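Local coordinates for protein angiogenin-1 (Salmo salar, PDB 7BFK) that is a secreted ribonuclease of the pancreatic (RNase A) family and probably hydrolyses RNA by endonucleolytic cleavage, at residues E29-C40 / S88-G96; M19-M28 / F76-T84. One frame throughout, in Å; residues are numbered along the deposited sequence.

Both contacts draw on helix 24-32, and together they illustrate how one helix can be packed against a sheet by side chains along its length. Contact 2 joins the start of the helix and the residues before it to strand 76-85; contact 1 takes over at the last turn and the loop beyond, reaching the loop 88-92 and the start of strand 93-108. Their centres lie about 13 Å apart, and the two strands are antiparallel neighbours in one sheet. Along the chain the segments alternate, so the two connections cross. Tyr-94 packs on Met-28 where they meet. Cys-24 to Cys-81 ties the helix start to the strand, while Cys-40 to Cys-92 joins the loop after the helix to the loop leading into strand 93-108.

Contact 1: residues E29-C40 / S88-G96; sequences EILNLNRPDRKC and SHPNCTYKG
Lys-39 and Ser-88 form a single backbone bridge, their CA atoms 4.1 Å apart, and beside it His-89 N gives a nearly straight hydrogen bond to Arg-38 O. The fold is that of pancreatic ribonucleases, and a disulfide between Cys-40 SG and Cys-92 SG, 2.0 Å long, closes the contact covalently; its chi3 of -91° is close to the relaxed right angle. Next to it the amide of Asn-32 meets Tyr-94 at the ring's edge: ND2 donates to OH over 2.9 Å, with the oxygen close to the amide plane. Lys-41, next after Cys-40, binds both groups, its N bonding Asn-32 OD1 and its O bonding Tyr-94 OH, which fixes the amide's rotation. Toward the surface, His-89 projects with CG anti to its backbone N (chi1 -176°), sending the imidazole to the helix. Leu-33 CD2 covers one face of this ring in a CH-pi contact, 3.8 Å from the centroid, while Pro-90 CB lies over the opposite face. Glu-29, extended beyond CG, reaches the edge of the same ring, where its OE1 accepts a 2.7 Å hydrogen bond from His-89 NE2 through its anti lone pair, the oxygen lying 2° out of the imidazole plane.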
# COMPACT_ATOMS: atom_id res chain seq x y z
N GLU A 29 -6.24 9.16 -7.74
CA GLU A 29 -7.25 9.19 -8.83
C GLU A 29 -7.29 7.80 -9.46
O GLU A 29 -8.40 7.22 -9.61
CB GLU A 29 -6.93 10.28 -9.85
CG GLU A 29 -8.11 10.65 -10.72
CD GLU A 29 -7.79 11.63 -11.83
OE1 GLU A 29 -8.73 12.33 -12.27
OE2 GLU A 29 -6.62 11.69 -12.26
N ILE A 30 -6.12 7.25 -9.77
CA ILE A 30 -5.94 5.90 -10.38
C ILE A 30 -6.67 4.85 -9.52
O ILE A 30 -7.42 4.07 -10.09
CB ILE A 30 -4.45 5.55 -10.55
CG1 ILE A 30 -3.72 6.55 -11.46
CG2 ILE A 30 -4.28 4.13 -11.03
CD1 ILE A 30 -4.44 6.85 -12.75
N LEU A 31 -6.41 4.81 -8.21
CA LEU A 31 -7.07 3.87 -7.27
C LEU A 31 -8.58 4.16 -7.20
O LEU A 31 -9.37 3.21 -7.22
CB LEU A 31 -6.46 4.00 -5.87
CG LEU A 31 -5.04 3.48 -5.70
CD1 LEU A 31 -4.58 3.69 -4.26
CD2 LEU A 31 -4.92 2.00 -6.08
N ASN A 32 -8.97 5.43 -7.09
CA ASN A 32 -10.40 5.82 -6.87
C ASN A 32 -11.26 5.46 -8.09
O ASN A 32 -12.42 5.01 -7.88
CB ASN A 32 -10.51 7.29 -6.48
CG ASN A 32 -9.97 7.54 -5.08
OD1 ASN A 32 -9.90 6.62 -4.28
ND2 ASN A 32 -9.60 8.77 -4.79
N LEU A 33 -10.72 5.61 -9.30
CA LEU A 33 -11.46 5.33 -10.57
C LEU A 33 -11.86 3.85 -10.66
O LEU A 33 -12.76 3.55 -11.45
CB LEU A 33 -10.58 5.73 -11.76
CG LEU A 33 -10.40 7.23 -11.97
CD1 LEU A 33 -9.25 7.51 -12.92
CD2 LEU A 33 -11.69 7.87 -12.46
N ASN A 34 -11.21 2.96 -9.90
CA ASN A 34 -11.52 1.50 -9.93
C ASN A 34 -12.40 1.09 -8.75
O ASN A 34 -12.80 -0.09 -8.72
CB ASN A 34 -10.26 0.63 -10.02
CG ASN A 34 -9.80 0.40 -11.44
OD1 ASN A 34 -9.56 1.34 -12.19
ND2 ASN A 34 -9.68 -0.86 -11.83
N ARG A 35 -12.73 2.01 -7.85
CA ARG A 35 -13.56 1.73 -6.65
C ARG A 35 -15.04 1.92 -6.96
O ARG A 35 -15.41 2.91 -7.60
CB ARG A 35 -13.16 2.64 -5.48
CG ARG A 35 -11.65 2.77 -5.29
CD ARG A 35 -11.24 3.45 -4.00
NE ARG A 35 -11.44 2.62 -2.83
CZ ARG A 35 -12.27 2.90 -1.83
NH1 ARG A 35 -12.97 4.02 -1.82
NH2 ARG A 35 -12.37 2.05 -0.81
N PRO A 36 -15.92 0.98 -6.56
CA PRO A 36 -17.36 1.14 -6.75
C PRO A 36 -17.85 2.50 -6.22
O PRO A 36 -17.62 2.79 -5.06
CB PRO A 36 -17.95 -0.03 -5.96
CG PRO A 36 -16.87 -1.10 -6.04
CD PRO A 36 -15.57 -0.32 -5.98
N ASP A 37 -18.49 3.29 -7.08
CA ASP A 37 -19.02 4.66 -6.79
C ASP A 37 -17.88 5.67 -6.83
O ASP A 37 -18.15 6.88 -6.64
CB ASP A 37 -19.78 4.72 -5.47
CG ASP A 37 -21.25 4.35 -5.61
OD1 ASP A 37 -21.71 4.23 -6.77
OD2 ASP A 37 -21.91 4.20 -4.57
N ARG A 38 -16.66 5.21 -7.10
CA ARG A 38 -15.45 6.06 -7.18
C ARG A 38 -15.33 6.89 -5.90
O ARG A 38 -14.86 8.04 -5.98
CB ARG A 38 -15.49 6.93 -8.44
CG ARG A 38 -15.31 6.13 -9.72
CD ARG A 38 -15.03 6.99 -10.93
NE ARG A 38 -14.62 6.17 -12.06
CZ ARG A 38 -15.45 5.68 -12.97
NH1 ARG A 38 -16.75 5.93 -12.88
NH2 ARG A 38 -14.99 4.94 -13.96
N LYS A 39 -15.77 6.32 -4.78
CA LYS A 39 -15.64 6.92 -3.43
C LYS A 39 -14.16 7.23 -3.21
O LYS A 39 -13.31 6.46 -3.70
CB LYS A 39 -16.16 5.97 -2.35
CG LYS A 39 -17.67 5.75 -2.34
CD LYS A 39 -18.17 4.92 -1.17
CE LYS A 39 -19.66 4.68 -1.21
NZ LYS A 39 -20.13 3.86 -0.07
N CYS A 40 -13.85 8.34 -2.56
CA CYS A 40 -12.47 8.76 -2.25
C CYS A 40 -11.93 7.80 -1.19
O CYS A 40 -12.51 7.76 -0.10
CB CYS A 40 -12.42 10.18 -1.71
SG CYS A 40 -13.19 11.41 -2.79
N SER A 88 -16.57 11.51 -3.41
CA SER A 88 -16.29 10.73 -4.65
C SER A 88 -15.47 11.54 -5.64
O SER A 88 -15.45 12.78 -5.55
CB SER A 88 -17.59 10.29 -5.27
OG SER A 88 -18.47 9.80 -4.28
N HIS A 89 -14.79 10.84 -6.55
CA HIS A 89 -14.04 11.41 -7.69
C HIS A 89 -15.06 12.18 -8.51
O HIS A 89 -16.19 11.73 -8.65
CB HIS A 89 -13.34 10.30 -8.48
CG HIS A 89 -12.49 10.78 -9.60
ND1 HIS A 89 -12.97 10.90 -10.89
CD2 HIS A 89 -11.20 11.17 -9.64
CE1 HIS A 89 -12.01 11.34 -11.67
NE2 HIS A 89 -10.91 11.52 -10.93
N PRO A 90 -14.73 13.37 -9.07
CA PRO A 90 -13.39 13.94 -8.95
C PRO A 90 -13.23 15.06 -7.92
O PRO A 90 -12.43 15.94 -8.15
CB PRO A 90 -13.28 14.54 -10.36
CG PRO A 90 -14.67 15.14 -10.59
CD PRO A 90 -15.63 14.20 -9.88
N ASN A 91 -13.94 14.98 -6.79
CA ASN A 91 -13.94 16.04 -5.75
C ASN A 91 -13.07 15.62 -4.55
O ASN A 91 -13.20 16.25 -3.47
CB ASN A 91 -15.37 16.34 -5.30
CG ASN A 91 -16.28 16.66 -6.46
OD1 ASN A 91 -15.85 17.22 -7.47
ND2 ASN A 91 -17.55 16.28 -6.34
N CYS A 92 -12.24 14.59 -4.73
CA CYS A 92 -11.32 14.06 -3.69
C CYS A 92 -10.14 15.01 -3.53
O CYS A 92 -9.55 15.41 -4.54
CB CYS A 92 -10.75 12.69 -4.07
SG CYS A 92 -11.99 11.41 -4.42
N THR A 93 -9.79 15.34 -2.29
CA THR A 93 -8.59 16.14 -1.95
C THR A 93 -7.72 15.31 -0.99
O THR A 93 -8.29 14.68 -0.05
CB THR A 93 -8.98 17.50 -1.38
OG1 THR A 93 -7.78 18.22 -1.08
CG2 THR A 93 -9.83 17.40 -0.14
N TYR A 94 -6.40 15.31 -1.22
CA TYR A 94 -5.40 14.53 -0.45
C TYR A 94 -4.24 15.41 -0.01
O TYR A 94 -3.91 16.39 -0.65
CB TYR A 94 -4.89 13.34 -1.26
CG TYR A 94 -5.93 12.28 -1.49
CD1 TYR A 94 -6.20 11.32 -0.52
CD2 TYR A 94 -6.67 12.24 -2.65
CE1 TYR A 94 -7.19 10.37 -0.70
CE2 TYR A 94 -7.65 11.29 -2.86
CZ TYR A 94 -7.91 10.34 -1.88
OH TYR A 94 -8.88 9.41 -2.07
N LYS A 95 -3.66 15.03 1.12
CA LYS A 95 -2.42 15.61 1.67
C LYS A 95 -1.42 14.45 1.67
O LYS A 95 -1.83 13.33 2.04
CB LYS A 95 -2.72 16.21 3.05
CG LYS A 95 -1.53 16.38 3.99
CD LYS A 95 -1.96 16.72 5.41
CE LYS A 95 -2.88 15.68 6.02
NZ LYS A 95 -3.59 16.20 7.21
N GLY A 96 -0.21 14.68 1.17
CA GLY A 96 0.85 13.68 1.10
C GLY A 96 1.82 13.85 2.25
O GLY A 96 2.08 15.00 2.64

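Contact 2: residues M19-M28 / F76-T84; sequences MTTLKCKSQM and FSVVICTHT
Cys-24 and Cys-81 are joined by a disulfide, SG to SG 2.0 Å, that pins the first turn of helix 24-32 to the middle of strand 76-85. Helix segment 24-28 runs almost at right angles to the strand, at 82°, with 9.4 Å between the two axes, and no hydrogen bond passes between the segments. The tight part is apolar and buried. Met-19 and Val-79 cross at about a right angle, Met-19 CG lying 3.8 Å from Val-79 CB. A bend at chi2 (61°) turns the methionine chain along the strand, which brings its CE to 3.7 Å from Cys-81 SG. With an alanine in place of Met-19, Val-79 and Cys-81 SG would probably lose part of their apolar cover, and a gap is likely to open beside Phe-46, which Met-19 also touches. Beyond the disulfide, Met-28 folds back on itself at chi2 and chi3, and its SD rests 3.8 Å from Cys-81 CB.

The loose side is the partly exposed margin just before the helix. There Thr-20 O and Thr-21 N approach Val-79 CG1 through the backbone, at 3.8 and 4.0 Å, while the Thr-21 side chain stays farther off, its CG2 4.5 Å from Val-79 CG1. Lys-25 and Ser-26 lie on the exposed face of the helix. A helix laid across an antiparallel sheet and held there by a disulfide over an apolar layer is characteristic of the RNase A fold.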
# COMPACT_ATOMS: atom_id res chain seq x y z
N MET A 19 7.43 7.08 -6.05
CA MET A 19 6.30 7.84 -5.45
C MET A 19 6.84 9.02 -4.62
O MET A 19 7.91 8.87 -4.00
CB MET A 19 5.44 6.94 -4.56
CG MET A 19 4.27 7.64 -3.97
SD MET A 19 3.13 8.27 -5.21
CE MET A 19 1.95 9.10 -4.16
N THR A 20 6.12 10.14 -4.59
CA THR A 20 6.41 11.33 -3.75
C THR A 20 5.10 11.90 -3.21
O THR A 20 4.04 11.57 -3.76
CB THR A 20 7.18 12.42 -4.51
OG1 THR A 20 6.24 13.13 -5.33
CG2 THR A 20 8.31 11.86 -5.35
N THR A 21 5.17 12.75 -2.19
CA THR A 21 4.00 13.40 -1.54
C THR A 21 3.23 14.21 -2.59
O THR A 21 1.98 14.22 -2.54
CB THR A 21 4.46 14.25 -0.36
OG1 THR A 21 5.37 15.22 -0.88
CG2 THR A 21 5.12 13.44 0.73
N LEU A 22 3.95 14.83 -3.52
CA LEU A 22 3.37 15.70 -4.58
C LEU A 22 2.55 14.87 -5.57
O LEU A 22 1.73 15.45 -6.26
CB LEU A 22 4.52 16.44 -5.29
CG LEU A 22 5.40 17.32 -4.39
CD1 LEU A 22 6.55 17.93 -5.17
CD2 LEU A 22 4.57 18.40 -3.71
N LYS A 23 2.76 13.55 -5.64
CA LYS A 23 2.07 12.67 -6.63
C LYS A 23 0.76 12.06 -6.06
O LYS A 23 0.16 11.22 -6.77
CB LYS A 23 3.01 11.55 -7.07
CG LYS A 23 4.27 11.99 -7.81
CD LYS A 23 5.03 10.82 -8.40
CE LYS A 23 6.37 11.20 -8.99
NZ LYS A 23 7.05 10.00 -9.54
N CYS A 24 0.31 12.46 -4.87
CA CYS A 24 -0.89 11.86 -4.22
C CYS A 24 -2.14 12.03 -5.10
O CYS A 24 -2.87 11.04 -5.28
CB CYS A 24 -1.14 12.40 -2.82
SG CYS A 24 -0.07 11.62 -1.58
N LYS A 25 -2.35 13.22 -5.66
CA LYS A 25 -3.54 13.52 -6.49
C LYS A 25 -3.64 12.52 -7.65
O LYS A 25 -4.68 11.87 -7.77
CB LYS A 25 -3.49 14.98 -6.97
CG LYS A 25 -4.67 15.40 -7.84
CD LYS A 25 -4.73 16.89 -8.11
CE LYS A 25 -5.88 17.28 -9.01
NZ LYS A 25 -7.17 16.78 -8.48
N SER A 26 -2.59 12.38 -8.45
CA SER A 26 -2.58 11.51 -9.66
C SER A 26 -2.69 10.03 -9.26
O SER A 26 -3.51 9.32 -9.88
CB SER A 26 -1.38 11.78 -10.54
OG SER A 26 -0.16 11.57 -9.85
N GLN A 27 -1.94 9.58 -8.25
CA GLN A 27 -1.93 8.14 -7.85
C GLN A 27 -3.27 7.74 -7.22
O GLN A 27 -3.75 6.64 -7.55
CB GLN A 27 -0.73 7.83 -6.96
CG GLN A 27 0.59 8.05 -7.67
CD GLN A 27 0.62 7.34 -9.00
OE1 GLN A 27 0.30 6.16 -9.09
NE2 GLN A 27 0.98 8.07 -10.05
N MET A 28 -3.87 8.58 -6.37
CA MET A 28 -5.16 8.24 -5.72
C MET A 28 -6.27 8.23 -6.78
O MET A 28 -7.13 7.34 -6.72
CB MET A 28 -5.53 9.22 -4.59
CG MET A 28 -4.60 9.16 -3.40
SD MET A 28 -4.35 7.47 -2.74
CE MET A 28 -6.03 7.02 -2.33
N PHE A 76 11.05 0.84 5.74
CA PHE A 76 10.92 1.27 4.34
C PHE A 76 10.61 2.77 4.29
O PHE A 76 10.01 3.30 5.26
CB PHE A 76 9.78 0.50 3.64
CG PHE A 76 10.08 -0.94 3.32
CD1 PHE A 76 9.90 -1.93 4.27
CD2 PHE A 76 10.59 -1.30 2.08
CE1 PHE A 76 10.19 -3.25 3.97
CE2 PHE A 76 10.88 -2.63 1.79
CZ PHE A 76 10.68 -3.60 2.74
N SER A 77 11.04 3.46 3.24
CA SER A 77 10.55 4.81 2.92
C SER A 77 9.13 4.63 2.41
O SER A 77 8.93 3.76 1.54
CB SER A 77 11.37 5.53 1.88
OG SER A 77 12.57 6.00 2.43
N VAL A 78 8.19 5.39 2.96
CA VAL A 78 6.78 5.31 2.53
C VAL A 78 6.27 6.72 2.26
O VAL A 78 6.84 7.70 2.78
CB VAL A 78 5.89 4.58 3.56
CG1 VAL A 78 6.36 3.15 3.79
CG2 VAL A 78 5.81 5.33 4.87
N VAL A 79 5.25 6.79 1.43
CA VAL A 79 4.45 8.00 1.16
C VAL A 79 3.02 7.63 1.54
O VAL A 79 2.53 6.61 1.03
CB VAL A 79 4.56 8.48 -0.30
CG1 VAL A 79 3.48 9.50 -0.61
CG2 VAL A 79 5.96 9.05 -0.60
N ILE A 80 2.40 8.44 2.39
CA ILE A 80 1.00 8.27 2.85
C ILE A 80 0.18 9.39 2.23
O ILE A 80 0.51 10.60 2.44
CB ILE A 80 0.93 8.26 4.39
CG1 ILE A 80 1.86 7.20 4.98
CG2 ILE A 80 -0.51 8.08 4.88
CD1 ILE A 80 2.31 7.49 6.37
N CYS A 81 -0.83 9.01 1.46
CA CYS A 81 -1.84 9.92 0.87
C CYS A 81 -3.09 9.84 1.75
O CYS A 81 -3.72 8.75 1.84
CB CYS A 81 -2.10 9.57 -0.58
SG CYS A 81 -0.60 9.64 -1.59
N THR A 82 -3.44 10.94 2.40
CA THR A 82 -4.56 11.02 3.36
C THR A 82 -5.63 11.97 2.83
O THR A 82 -5.29 13.11 2.43
CB THR A 82 -4.08 11.46 4.76
OG1 THR A 82 -2.98 10.63 5.15
CG2 THR A 82 -5.19 11.36 5.79
N HIS A 83 -6.86 11.49 2.81
CA HIS A 83 -8.06 12.27 2.42
C HIS A 83 -8.21 13.50 3.33
O HIS A 83 -8.04 13.35 4.57
CB HIS A 83 -9.28 11.37 2.53
CG HIS A 83 -10.58 12.10 2.56
ND1 HIS A 83 -11.12 12.59 3.74
CD2 HIS A 83 -11.48 12.38 1.59
CE1 HIS A 83 -12.29 13.16 3.48
NE2 HIS A 83 -12.52 13.04 2.16
N THR A 84 -8.52 14.66 2.76
CA THR A 84 -8.84 15.89 3.53
C THR A 84 -10.25 16.38 3.16
O THR A 84 -10.82 17.12 3.97
CB THR A 84 -7.78 16.98 3.34
OG1 THR A 84 -7.64 17.25 1.95
CG2 THR A 84 -6.43 16.58 3.91